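Local coordinates for diaminopimelate decarboxylase (Methanocaldococcus jannaschii, PDB 1TWI), which catalyses the pyridoxal phosphate-dependent decarboxylation of meso-diaminopimelate to L-lysine, the last step of this lysine biosynthesis pathway, at residues K194-L197 and Y201-V204; D134-L139 and A189-K194; V314-M319 and L370-V375. All blocks are in the same frame, centred on the assembly; numbering follows the deposited sequence.

Interaction 1: K194-L197 and Y201-V204; sequences KMAL and YVNV
V204 turns its CG2 to meet A196 and L197. Its chi1 of 178° sets CG1 opposite the backbone N and leaves CG2 beside that N, on the helix side. L197 starts off pointing away from the strand. With chi1 at -67° its CG stands opposite the carbonyl carbon, and CD2 then comes back to V204. L197 CD2 lies 3.6 Å from V204 CG2, and the two side chains cross at about a right angle. V204 CG2 also touches A196 CB at 3.8 Å, so this one methyl serves two helix residues. V202 completes the apolar patch. V202 CG2 sits 3.8 Å from A196 CB. V202 CG2 packs more closely, at 3.4 Å, on A196 O. No direct hydrogen bond joins the segments. A water lies 2.7 Å from A196 O and from V202 O, placed to donate to either carbonyl; other acceptors also compete for its protons. This is the short loop that leads from a helix into the next strand of an alpha/beta barrel; three residues, the first still helical, separate the two segments. The strand is held in the barrel sheet by backbone bonds from N203 to A153 and V155. A196 and V204 both pack on F157, and V202 packs on V155. Helix 188-198 thus covers the outer side of strands 153-160 and 202-208.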
ATOM      1  N   LYS A 194      19.663   2.053 -32.928  1.00 12.60           N
ATOM      2  CA  LYS A 194      20.444   1.569 -34.079  1.00 15.18           C
ATOM      3  C   LYS A 194      20.570   0.028 -33.980  1.00 14.83           C
ATOM      4  O   LYS A 194      20.554  -0.662 -35.005  1.00 15.55           O
ATOM      5  CB  LYS A 194      21.821   2.265 -34.095  1.00 15.19           C
ATOM      6  CG  LYS A 194      21.725   3.627 -34.793  1.00 16.56           C
ATOM      7  CD  LYS A 194      23.078   4.329 -34.888  1.00 19.83           C
ATOM      8  CE  LYS A 194      22.928   5.533 -35.781  1.00 20.99           C
ATOM      9  NZ  LYS A 194      24.258   6.169 -36.083  1.00 21.04           N
ATOM     10  N   MET A 195      20.691  -0.487 -32.752  1.00 14.00           N
ATOM     11  CA  MET A 195      20.721  -1.947 -32.552  1.00 15.49           C
ATOM     12  C   MET A 195      19.425  -2.558 -33.063  1.00 15.78           C
ATOM     13  O   MET A 195      19.426  -3.582 -33.769  1.00 15.56           O
ATOM     14  CB  MET A 195      20.874  -2.301 -31.051  1.00 15.80           C
ATOM     15  CG  MET A 195      22.271  -2.005 -30.509  1.00 19.37           C
ATOM     16  SD  MET A 195      22.491  -2.657 -28.816  1.00 26.17           S
ATOM     17  CE  MET A 195      21.456  -4.204 -28.896  1.00 17.13           C
ATOM     18  N   ALA A 196      18.283  -1.948 -32.710  1.00 14.97           N
ATOM     19  CA  ALA A 196      17.016  -2.511 -33.156  1.00 15.35           C
ATOM     20  C   ALA A 196      16.900  -2.517 -34.678  1.00 15.48           C
ATOM     21  O   ALA A 196      16.280  -3.411 -35.235  1.00 14.33           O
ATOM     22  CB  ALA A 196      15.806  -1.711 -32.562  1.00 13.70           C
ATOM     23  N   LEU A 197      17.446  -1.507 -35.342  1.00 16.06           N
ATOM     24  CA  LEU A 197      17.318  -1.484 -36.817  1.00 17.86           C
ATOM     25  C   LEU A 197      18.115  -2.621 -37.467  1.00 18.23           C
ATOM     26  O   LEU A 197      17.788  -3.029 -38.574  1.00 18.82           O
ATOM     27  CB  LEU A 197      17.771  -0.131 -37.366  1.00 17.48           C
ATOM     28  CG  LEU A 197      16.821   1.001 -36.949  1.00 17.82           C
ATOM     29  CD1 LEU A 197      17.470   2.350 -37.152  1.00 19.90           C
ATOM     30  CD2 LEU A 197      15.572   0.907 -37.710  1.00 15.16           C
ATOM     31  N   TYR A 201      13.907  -9.206 -36.018  1.00 18.41           N
ATOM     32  CA  TYR A 201      12.547  -9.476 -35.564  1.00 17.26           C
ATOM     33  C   TYR A 201      11.826  -8.355 -34.842  1.00 16.11           C
ATOM     34  O   TYR A 201      10.878  -8.617 -34.137  1.00 15.53           O
ATOM     35  CB  TYR A 201      12.521 -10.774 -34.694  1.00 18.74           C
ATOM     36  CG  TYR A 201      13.189 -11.950 -35.399  1.00 21.77           C
ATOM     37  CD1 TYR A 201      14.567 -12.085 -35.389  1.00 22.84           C
ATOM     38  CD2 TYR A 201      12.446 -12.842 -36.169  1.00 22.77           C
ATOM     39  CE1 TYR A 201      15.196 -13.081 -36.148  1.00 27.12           C
ATOM     40  CE2 TYR A 201      13.062 -13.844 -36.922  1.00 26.20           C
ATOM     41  CZ  TYR A 201      14.433 -13.948 -36.906  1.00 26.42           C
ATOM     42  OH  TYR A 201      15.094 -14.925 -37.646  1.00 30.93           O
ATOM     43  N   VAL A 202      12.268  -7.113 -35.015  1.00 16.72           N
ATOM     44  CA  VAL A 202      11.558  -5.995 -34.361  1.00 16.27           C
ATOM     45  C   VAL A 202      11.415  -4.949 -35.458  1.00 16.95           C
ATOM     46  O   VAL A 202      12.189  -4.939 -36.418  1.00 17.44           O
ATOM     47  CB  VAL A 202      12.315  -5.390 -33.101  1.00 15.09           C
ATOM     48  CG1 VAL A 202      12.545  -6.496 -32.021  1.00 13.21           C
ATOM     49  CG2 VAL A 202      13.683  -4.749 -33.519  1.00 14.56           C
ATOM     50  N   ASN A 203      10.419  -4.091 -35.278  1.00 17.38           N
ATOM     51  CA  ASN A 203      10.059  -3.032 -36.174  1.00 17.19           C
ATOM     52  C   ASN A 203       9.971  -1.757 -35.326  1.00 17.06           C
ATOM     53  O   ASN A 203       9.088  -1.657 -34.453  1.00 16.42           O
ATOM     54  CB  ASN A 203       8.692  -3.379 -36.785  1.00 19.94           C
ATOM     55  CG  ASN A 203       8.102  -2.257 -37.596  1.00 21.63           C
ATOM     56  OD1 ASN A 203       6.966  -1.821 -37.325  1.00 25.65           O
ATOM     57  ND2 ASN A 203       8.828  -1.792 -38.581  1.00 21.28           N
ATOM     58  N   VAL A 204      10.880  -0.813 -35.600  1.00 16.17           N
ATOM     59  CA  VAL A 204      10.987   0.481 -34.893  1.00 16.73           C
ATOM     60  C   VAL A 204       9.830   1.371 -35.277  1.00 14.93           C
ATOM     61  O   VAL A 204       9.737   1.755 -36.450  1.00 16.60           O
ATOM     62  CB  VAL A 204      12.331   1.204 -35.265  1.00 16.02           C
ATOM     63  CG1 VAL A 204      12.401   2.584 -34.547  1.00 16.48           C
ATOM     64  CG2 VAL A 204      13.532   0.349 -34.795  1.00 18.80           C
TER
HETATM   65  O   HOH W   1      14.343  -3.404 -37.162  1.00 15.16           O

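Interaction 2: D134-L139 and A189-K194; sequences DSISEL and AMKAIK
I136 and L139 meet K191 and A192 where two neighbouring helices of the alpha/beta barrel's outer layer lie side by side. The first turn of helix 136-149 faces helix 188-198. I136 carries most of the contact. Its CG1 lies 3.7 Å from A192 CB, where the CA atoms of I136 and A192 come nearest, 5.8 Å apart. Its CD1 goes further and meets the aliphatic part of K191, at 3.7 Å from K191 CE. K191 leaves with CG opposite the backbone N (chi1 179°) and bends near its end. It crosses I136 at about a right angle. K191 is exposed, and its methylenes cover the outer end of the contact. On the buried side L139 CD2 rests 3.3 Å from A192 O. No hydrogen bond crosses between the helices. The start of helix 136-149 is capped within its own segment. S135 is the N-cap, and its OG accepts from E138 N at 3.1 Å. E138 reaches back, and its OE1 takes D134 N at 2.8 Å, met from above the carboxylate plane. D134 makes a salt bridge to K310 and S137 a hydrogen bond to H308, both of the second subunit, so this helix start belongs to the dimer interface. Inward, L139 and I193 pack on F157 of strand 153-160. I193 and A189 also meet F231 of helix 219-237, the next helix round the barrel.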
ATOM      1  N   ASP A 134      12.408  -0.222 -22.476  1.00 10.73           N
ATOM      2  CA  ASP A 134      12.995   0.517 -21.384  1.00 11.82           C
ATOM      3  C   ASP A 134      14.508   0.415 -21.272  1.00 11.37           C
ATOM      4  O   ASP A 134      15.137   1.260 -20.641  1.00 11.14           O
ATOM      5  CB  ASP A 134      12.350   0.036 -20.076  1.00 12.93           C
ATOM      6  CG  ASP A 134      12.950   0.703 -18.851  1.00 15.55           C
ATOM      7  OD1 ASP A 134      13.984   0.198 -18.310  1.00 14.77           O
ATOM      8  OD2 ASP A 134      12.394   1.762 -18.446  1.00 14.76           O
ATOM      9  N   SER A 135      15.063  -0.647 -21.862  1.00 11.34           N
ATOM     10  CA  SER A 135      16.489  -0.934 -21.767  1.00 11.58           C
ATOM     11  C   SER A 135      16.955  -1.762 -22.956  1.00 11.45           C
ATOM     12  O   SER A 135      16.131  -2.376 -23.690  1.00 10.83           O
ATOM     13  CB  SER A 135      16.773  -1.724 -20.466  1.00 10.28           C
ATOM     14  OG  SER A 135      16.131  -2.984 -20.514  1.00 12.25           O
ATOM     15  N   ILE A 136      18.271  -1.804 -23.151  1.00 10.04           N
ATOM     16  CA  ILE A 136      18.764  -2.605 -24.237  1.00 11.16           C
ATOM     17  C   ILE A 136      18.485  -4.093 -23.932  1.00 10.50           C
ATOM     18  O   ILE A 136      18.156  -4.864 -24.829  1.00 11.04           O
ATOM     19  CB  ILE A 136      20.260  -2.310 -24.472  1.00  9.90           C
ATOM     20  CG1 ILE A 136      20.331  -0.886 -25.118  1.00 11.81           C
ATOM     21  CG2 ILE A 136      20.845  -3.393 -25.396  1.00 11.25           C
ATOM     22  CD1 ILE A 136      21.753  -0.206 -25.128  1.00 12.72           C
ATOM     23  N   SER A 137      18.564  -4.457 -22.653  1.00 11.63           N
ATOM     24  CA  SER A 137      18.312  -5.838 -22.224  1.00 11.59           C
ATOM     25  C   SER A 137      16.909  -6.238 -22.691  1.00 12.45           C
ATOM     26  O   SER A 137      16.698  -7.338 -23.248  1.00 11.21           O
ATOM     27  CB  SER A 137      18.366  -5.910 -20.701  1.00 12.44           C
ATOM     28  OG  SER A 137      18.161  -7.251 -20.252  1.00 14.04           O
ATOM     29  N   GLU A 138      15.931  -5.355 -22.445  1.00 11.84           N
ATOM     30  CA  GLU A 138      14.553  -5.647 -22.889  1.00 11.95           C
ATOM     31  C   GLU A 138      14.494  -5.774 -24.429  1.00 11.45           C
ATOM     32  O   GLU A 138      13.867  -6.689 -24.978  1.00 12.11           O
ATOM     33  CB  GLU A 138      13.565  -4.547 -22.416  1.00 14.16           C
ATOM     34  CG  GLU A 138      12.121  -4.753 -22.983  1.00 14.06           C
ATOM     35  CD  GLU A 138      11.216  -3.571 -22.691  1.00 13.90           C
ATOM     36  OE1 GLU A 138      11.532  -2.816 -21.733  1.00 12.64           O
ATOM     37  OE2 GLU A 138      10.194  -3.425 -23.411  1.00 12.86           O
ATOM     38  N   LEU A 139      15.138  -4.848 -25.147  1.00 11.28           N
ATOM     39  CA  LEU A 139      15.127  -4.922 -26.621  1.00 11.79           C
ATOM     40  C   LEU A 139      15.636  -6.316 -27.072  1.00 11.12           C
ATOM     41  O   LEU A 139      15.003  -6.963 -27.927  1.00 11.13           O
ATOM     42  CB  LEU A 139      16.035  -3.827 -27.269  1.00 12.30           C
ATOM     43  CG  LEU A 139      16.171  -3.940 -28.815  1.00 12.05           C
ATOM     44  CD1 LEU A 139      14.838  -3.622 -29.500  1.00 13.45           C
ATOM     45  CD2 LEU A 139      17.267  -2.984 -29.341  1.00 10.52           C
ATOM     46  N   ALA A 189      20.184   5.902 -25.825  1.00 11.35           N
ATOM     47  CA  ALA A 189      18.977   5.767 -26.612  1.00 12.47           C
ATOM     48  C   ALA A 189      19.301   5.587 -28.129  1.00 13.28           C
ATOM     49  O   ALA A 189      18.678   4.758 -28.825  1.00 11.17           O
ATOM     50  CB  ALA A 189      18.009   7.019 -26.349  1.00 11.67           C
ATOM     51  N   MET A 190      20.262   6.338 -28.648  1.00 12.10           N
ATOM     52  CA  MET A 190      20.611   6.181 -30.066  1.00 12.76           C
ATOM     53  C   MET A 190      21.211   4.770 -30.303  1.00 12.69           C
ATOM     54  O   MET A 190      20.939   4.114 -31.318  1.00 12.08           O
ATOM     55  CB  MET A 190      21.626   7.254 -30.495  1.00 12.53           C
ATOM     56  CG  MET A 190      22.115   7.118 -31.967  1.00 14.87           C
ATOM     57  SD  MET A 190      20.828   7.474 -33.153  1.00 16.65           S
ATOM     58  CE  MET A 190      20.604   9.384 -33.002  1.00 13.59           C
ATOM     59  N   LYS A 191      22.053   4.313 -29.373  1.00 13.40           N
ATOM     60  CA  LYS A 191      22.643   2.962 -29.518  1.00 13.91           C
ATOM     61  C   LYS A 191      21.531   1.880 -29.570  1.00 13.58           C
ATOM     62  O   LYS A 191      21.553   0.983 -30.425  1.00 11.91           O
ATOM     63  CB  LYS A 191      23.581   2.691 -28.352  1.00 15.23           C
ATOM     64  CG  LYS A 191      24.268   1.317 -28.322  1.00 19.33           C
ATOM     65  CD  LYS A 191      25.142   1.308 -27.042  1.00 21.60           C
ATOM     66  CE  LYS A 191      25.180  -0.079 -26.397  1.00 27.33           C
ATOM     67  NZ  LYS A 191      26.180  -1.004 -26.977  1.00 27.12           N
ATOM     68  N   ALA A 192      20.538   1.998 -28.679  1.00 12.34           N
ATOM     69  CA  ALA A 192      19.457   1.017 -28.653  1.00 11.01           C
ATOM     70  C   ALA A 192      18.666   1.010 -29.959  1.00 12.00           C
ATOM     71  O   ALA A 192      18.340  -0.052 -30.518  1.00 11.46           O
ATOM     72  CB  ALA A 192      18.497   1.286 -27.443  1.00  8.09           C
ATOM     73  N   ILE A 193      18.320   2.188 -30.455  1.00 11.68           N
ATOM     74  CA  ILE A 193      17.543   2.226 -31.673  1.00 11.59           C
ATOM     75  C   ILE A 193      18.368   1.730 -32.875  1.00 13.08           C
ATOM     76  O   ILE A 193      17.815   1.070 -33.771  1.00 12.28           O
ATOM     77  CB  ILE A 193      16.997   3.677 -31.936  1.00 13.92           C
ATOM     78  CG1 ILE A 193      15.966   4.013 -30.843  1.00 12.74           C
ATOM     79  CG2 ILE A 193      16.423   3.811 -33.368  1.00 10.91           C
ATOM     80  CD1 ILE A 193      15.561   5.431 -30.842  1.00 13.41           C
ATOM     81  N   LYS A 194      19.663   2.053 -32.928  1.00 12.60           N
ATOM     82  CA  LYS A 194      20.444   1.569 -34.079  1.00 15.18           C
ATOM     83  C   LYS A 194      20.570   0.028 -33.980  1.00 14.83           C
ATOM     84  O   LYS A 194      20.554  -0.662 -35.005  1.00 15.55           O
ATOM     85  CB  LYS A 194      21.821   2.265 -34.095  1.00 15.19           C
ATOM     86  CG  LYS A 194      21.725   3.627 -34.793  1.00 16.56           C
ATOM     87  CD  LYS A 194      23.078   4.329 -34.888  1.00 19.83           C
ATOM     88  CE  LYS A 194      22.928   5.533 -35.781  1.00 20.99           C
ATOM     89  NZ  LYS A 194      24.258   6.169 -36.083  1.00 21.04           N
TER

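Interaction 3: V314-M319 and L370-V375; sequences VTKWVM and LDKVEV
V318 of strand 316-320 meets V373, from the loop after strand 363-371, in the mixed-sheet beta domain found beside the barrel in class-II decarboxylases. Strand 348-354 lies between those two strands in the sheet order. The tight part is apolar and buried. V318 CG1 and V373 CG1 meet tip to tip at 3.7 Å. Both of these methyls stand opposite their own backbone N. V318 CG2 adds a second touch, 3.9 Å from V373 CG1. V306 of strand 300-311 packs against both valines. The looser part is polar and wet. K316 extends along its whole chain and crosses K372 at about a right angle. K372 points away from the strand at first, but bends at chi2 (81°) and again at chi4, which carries its amine back. K316 NZ and K372 NZ come within 3.9 Å of each other beside the carboxylate of E349. E349 of strand 348-354 bonds to both segments. Its OE2 forms a salt bridge with K316 NZ, and the carboxylate probably balances the amines. Its OE1 accepts from V373 N. One water joins the polar ends: it accepts from K316 NZ at 2.7 Å and from K372 NZ at 2.8 Å, and donates to V373 O at 2.8 Å.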
ATOM      1  N   VAL A 314      -5.817  18.337  22.129  1.00 31.32           N
ATOM      2  CA  VAL A 314      -5.336  19.037  20.936  1.00 31.70           C
ATOM      3  C   VAL A 314      -6.234  18.983  19.683  1.00 31.00           C
ATOM      4  O   VAL A 314      -6.130  19.847  18.809  1.00 31.43           O
ATOM      5  CB  VAL A 314      -3.955  18.511  20.503  1.00 32.88           C
ATOM      6  CG1 VAL A 314      -4.050  17.033  20.194  1.00 35.49           C
ATOM      7  CG2 VAL A 314      -3.486  19.239  19.244  1.00 34.81           C
ATOM      8  N   THR A 315      -7.068  17.959  19.541  1.00 28.24           N
ATOM      9  CA  THR A 315      -7.899  17.925  18.359  1.00 26.91           C
ATOM     10  C   THR A 315      -9.157  17.117  18.496  1.00 23.31           C
ATOM     11  O   THR A 315      -9.271  16.233  19.356  1.00 22.16           O
ATOM     12  CB  THR A 315      -7.086  17.473  17.064  1.00 29.60           C
ATOM     13  OG1 THR A 315      -7.595  16.244  16.541  1.00 30.85           O
ATOM     14  CG2 THR A 315      -5.625  17.316  17.359  1.00 29.07           C
ATOM     15  N   LYS A 316     -10.157  17.500  17.713  1.00 21.24           N
ATOM     16  CA  LYS A 316     -11.395  16.742  17.741  1.00 19.75           C
ATOM     17  C   LYS A 316     -11.310  15.791  16.538  1.00 18.76           C
ATOM     18  O   LYS A 316     -11.206  16.204  15.378  1.00 16.44           O
ATOM     19  CB  LYS A 316     -12.625  17.645  17.640  1.00 20.77           C
ATOM     20  CG  LYS A 316     -13.932  16.875  17.778  1.00 21.82           C
ATOM     21  CD  LYS A 316     -15.077  17.881  18.010  1.00 26.17           C
ATOM     22  CE  LYS A 316     -16.424  17.204  17.840  1.00 26.49           C
ATOM     23  NZ  LYS A 316     -17.590  17.976  18.380  1.00 25.52           N
ATOM     24  N   TRP A 317     -11.283  14.504  16.861  1.00 17.75           N
ATOM     25  CA  TRP A 317     -11.171  13.462  15.850  1.00 17.24           C
ATOM     26  C   TRP A 317     -12.526  12.891  15.509  1.00 15.59           C
ATOM     27  O   TRP A 317     -13.362  12.681  16.386  1.00 15.97           O
ATOM     28  CB  TRP A 317     -10.327  12.309  16.356  1.00 16.05           C
ATOM     29  CG  TRP A 317      -8.887  12.593  16.518  1.00 16.33           C
ATOM     30  CD1 TRP A 317      -8.216  12.964  17.676  1.00 17.80           C
ATOM     31  CD2 TRP A 317      -7.908  12.547  15.487  1.00 14.03           C
ATOM     32  NE1 TRP A 317      -6.879  13.158  17.383  1.00 15.29           N
ATOM     33  CE2 TRP A 317      -6.680  12.908  16.050  1.00 15.30           C
ATOM     34  CE3 TRP A 317      -7.958  12.230  14.131  1.00 14.75           C
ATOM     35  CZ2 TRP A 317      -5.512  12.963  15.294  1.00 15.93           C
ATOM     36  CZ3 TRP A 317      -6.814  12.282  13.392  1.00 13.83           C
ATOM     37  CH2 TRP A 317      -5.612  12.642  13.965  1.00 15.13           C
ATOM     38  N   VAL A 318     -12.701  12.616  14.229  1.00 14.19           N
ATOM     39  CA  VAL A 318     -13.911  12.032  13.671  1.00 14.01           C
ATOM     40  C   VAL A 318     -13.395  10.698  13.069  1.00 13.16           C
ATOM     41  O   VAL A 318     -12.489  10.712  12.233  1.00 11.93           O
ATOM     42  CB  VAL A 318     -14.465  13.031  12.592  1.00 14.65           C
ATOM     43  CG1 VAL A 318     -15.434  12.346  11.681  1.00 21.30           C
ATOM     44  CG2 VAL A 318     -15.167  14.207  13.325  1.00 17.25           C
ATOM     45  N   MET A 319     -13.929   9.556  13.529  1.00 13.23           N
ATOM     46  CA  MET A 319     -13.446   8.257  13.056  1.00 13.87           C
ATOM     47  C   MET A 319     -14.428   7.650  12.077  1.00 14.02           C
ATOM     48  O   MET A 319     -15.588   7.451  12.412  1.00 13.74           O
ATOM     49  CB  MET A 319     -13.282   7.273  14.230  1.00 13.05           C
ATOM     50  CG  MET A 319     -12.631   7.873  15.515  1.00 13.16           C
ATOM     51  SD  MET A 319     -10.979   8.487  15.193  1.00 15.18           S
ATOM     52  CE  MET A 319     -10.290   8.549  16.939  1.00 18.24           C
ATOM     53  N   LEU A 370     -15.632  21.331   8.567  1.00 16.65           N
ATOM     54  CA  LEU A 370     -16.712  20.585   7.940  1.00 18.18           C
ATOM     55  C   LEU A 370     -18.043  20.955   8.618  1.00 16.05           C
ATOM     56  O   LEU A 370     -18.037  21.414   9.758  1.00 15.23           O
ATOM     57  CB  LEU A 370     -16.518  19.062   8.152  1.00 18.91           C
ATOM     58  CG  LEU A 370     -15.197  18.352   7.875  1.00 21.21           C
ATOM     59  CD1 LEU A 370     -15.534  16.894   7.844  1.00 25.66           C
ATOM     60  CD2 LEU A 370     -14.514  18.782   6.635  1.00 21.57           C
ATOM     61  N   ASP A 371     -19.153  20.731   7.936  1.00 16.06           N
ATOM     62  CA  ASP A 371     -20.452  20.892   8.603  1.00 17.52           C
ATOM     63  C   ASP A 371     -20.421  19.884   9.752  1.00 18.05           C
ATOM     64  O   ASP A 371     -19.953  18.739   9.590  1.00 15.99           O
ATOM     65  CB  ASP A 371     -21.625  20.588   7.668  1.00 18.91           C
ATOM     66  CG  ASP A 371     -21.887  21.736   6.672  1.00 25.14           C
ATOM     67  OD1 ASP A 371     -20.935  22.061   5.942  1.00 30.17           O
ATOM     68  OD2 ASP A 371     -23.022  22.309   6.622  1.00 25.78           O
ATOM     69  N   LYS A 372     -20.947  20.334  10.895  1.00 17.36           N
ATOM     70  CA  LYS A 372     -20.975  19.616  12.167  1.00 18.90           C
ATOM     71  C   LYS A 372     -21.151  18.104  11.988  1.00 17.23           C
ATOM     72  O   LYS A 372     -22.173  17.651  11.493  1.00 14.37           O
ATOM     73  CB  LYS A 372     -22.105  20.172  13.032  1.00 19.66           C
ATOM     74  CG  LYS A 372     -22.147  19.619  14.445  1.00 25.89           C
ATOM     75  CD  LYS A 372     -21.160  20.302  15.332  1.00 28.90           C
ATOM     76  CE  LYS A 372     -21.372  19.964  16.815  1.00 31.05           C
ATOM     77  NZ  LYS A 372     -21.216  18.486  17.081  1.00 32.79           N
ATOM     78  N   VAL A 373     -20.154  17.353  12.442  1.00 17.57           N
ATOM     79  CA  VAL A 373     -20.181  15.896  12.301  1.00 17.72           C
ATOM     80  C   VAL A 373     -20.863  15.155  13.460  1.00 18.07           C
ATOM     81  O   VAL A 373     -20.594  15.431  14.626  1.00 18.84           O
ATOM     82  CB  VAL A 373     -18.729  15.349  12.087  1.00 18.36           C
ATOM     83  CG1 VAL A 373     -18.773  13.820  11.909  1.00 17.92           C
ATOM     84  CG2 VAL A 373     -18.087  15.996  10.847  1.00 13.79           C
ATOM     85  N   GLU A 374     -21.807  14.272  13.121  1.00 17.59           N
ATOM     86  CA  GLU A 374     -22.491  13.435  14.109  1.00 19.18           C
ATOM     87  C   GLU A 374     -22.254  11.962  13.749  1.00 18.56           C
ATOM     88  O   GLU A 374     -22.012  11.639  12.599  1.00 16.89           O
ATOM     89  CB  GLU A 374     -23.987  13.771  14.121  1.00 22.04           C
ATOM     90  CG  GLU A 374     -24.172  15.287  14.451  1.00 28.24           C
ATOM     91  CD  GLU A 374     -25.573  15.811  14.208  1.00 32.72           C
ATOM     92  OE1 GLU A 374     -25.752  16.972  13.676  1.00 34.83           O
ATOM     93  OE2 GLU A 374     -26.503  15.059  14.583  1.00 36.09           O
ATOM     94  N   VAL A 375     -22.279  11.084  14.741  1.00 19.10           N
ATOM     95  CA  VAL A 375     -22.113   9.643  14.466  1.00 17.30           C
ATOM     96  C   VAL A 375     -23.218   9.301  13.521  1.00 16.38           C
ATOM     97  O   VAL A 375     -24.375   9.731  13.723  1.00 16.25           O
ATOM     98  CB  VAL A 375     -22.266   8.810  15.778  1.00 20.37           C
ATOM     99  CG1 VAL A 375     -22.457   7.285  15.460  1.00 20.83           C
ATOM    100  CG2 VAL A 375     -21.035   9.037  16.657  1.00 18.77           C
TER
HETATM  101  O   HOH W   2     -19.039  17.006  16.266  1.00 23.59           O

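From the N terminus, segment 134-139 comes first, and interaction 2 closes a loop of 49 residues at 189-194. Segment 194-197 starts at K194, where segment 189-194 ends, and interaction 1 closes three residues later at 201-204. The two follow one another on helix 188-198 and touch, with M195 CE 3.6 Å from I136 CG2. Together they tie two barrel helices to strand 202-208. Interaction 3 opens much later and closes a loop of 50 residues in the beta domain, its centre about 60 Å from that of interaction 1. No contact nests in or crosses another. Interactions 2 and 3 both border the second subunit: segment 134-139 meets strand 300-311 of that subunit, and W317 packs on its K177.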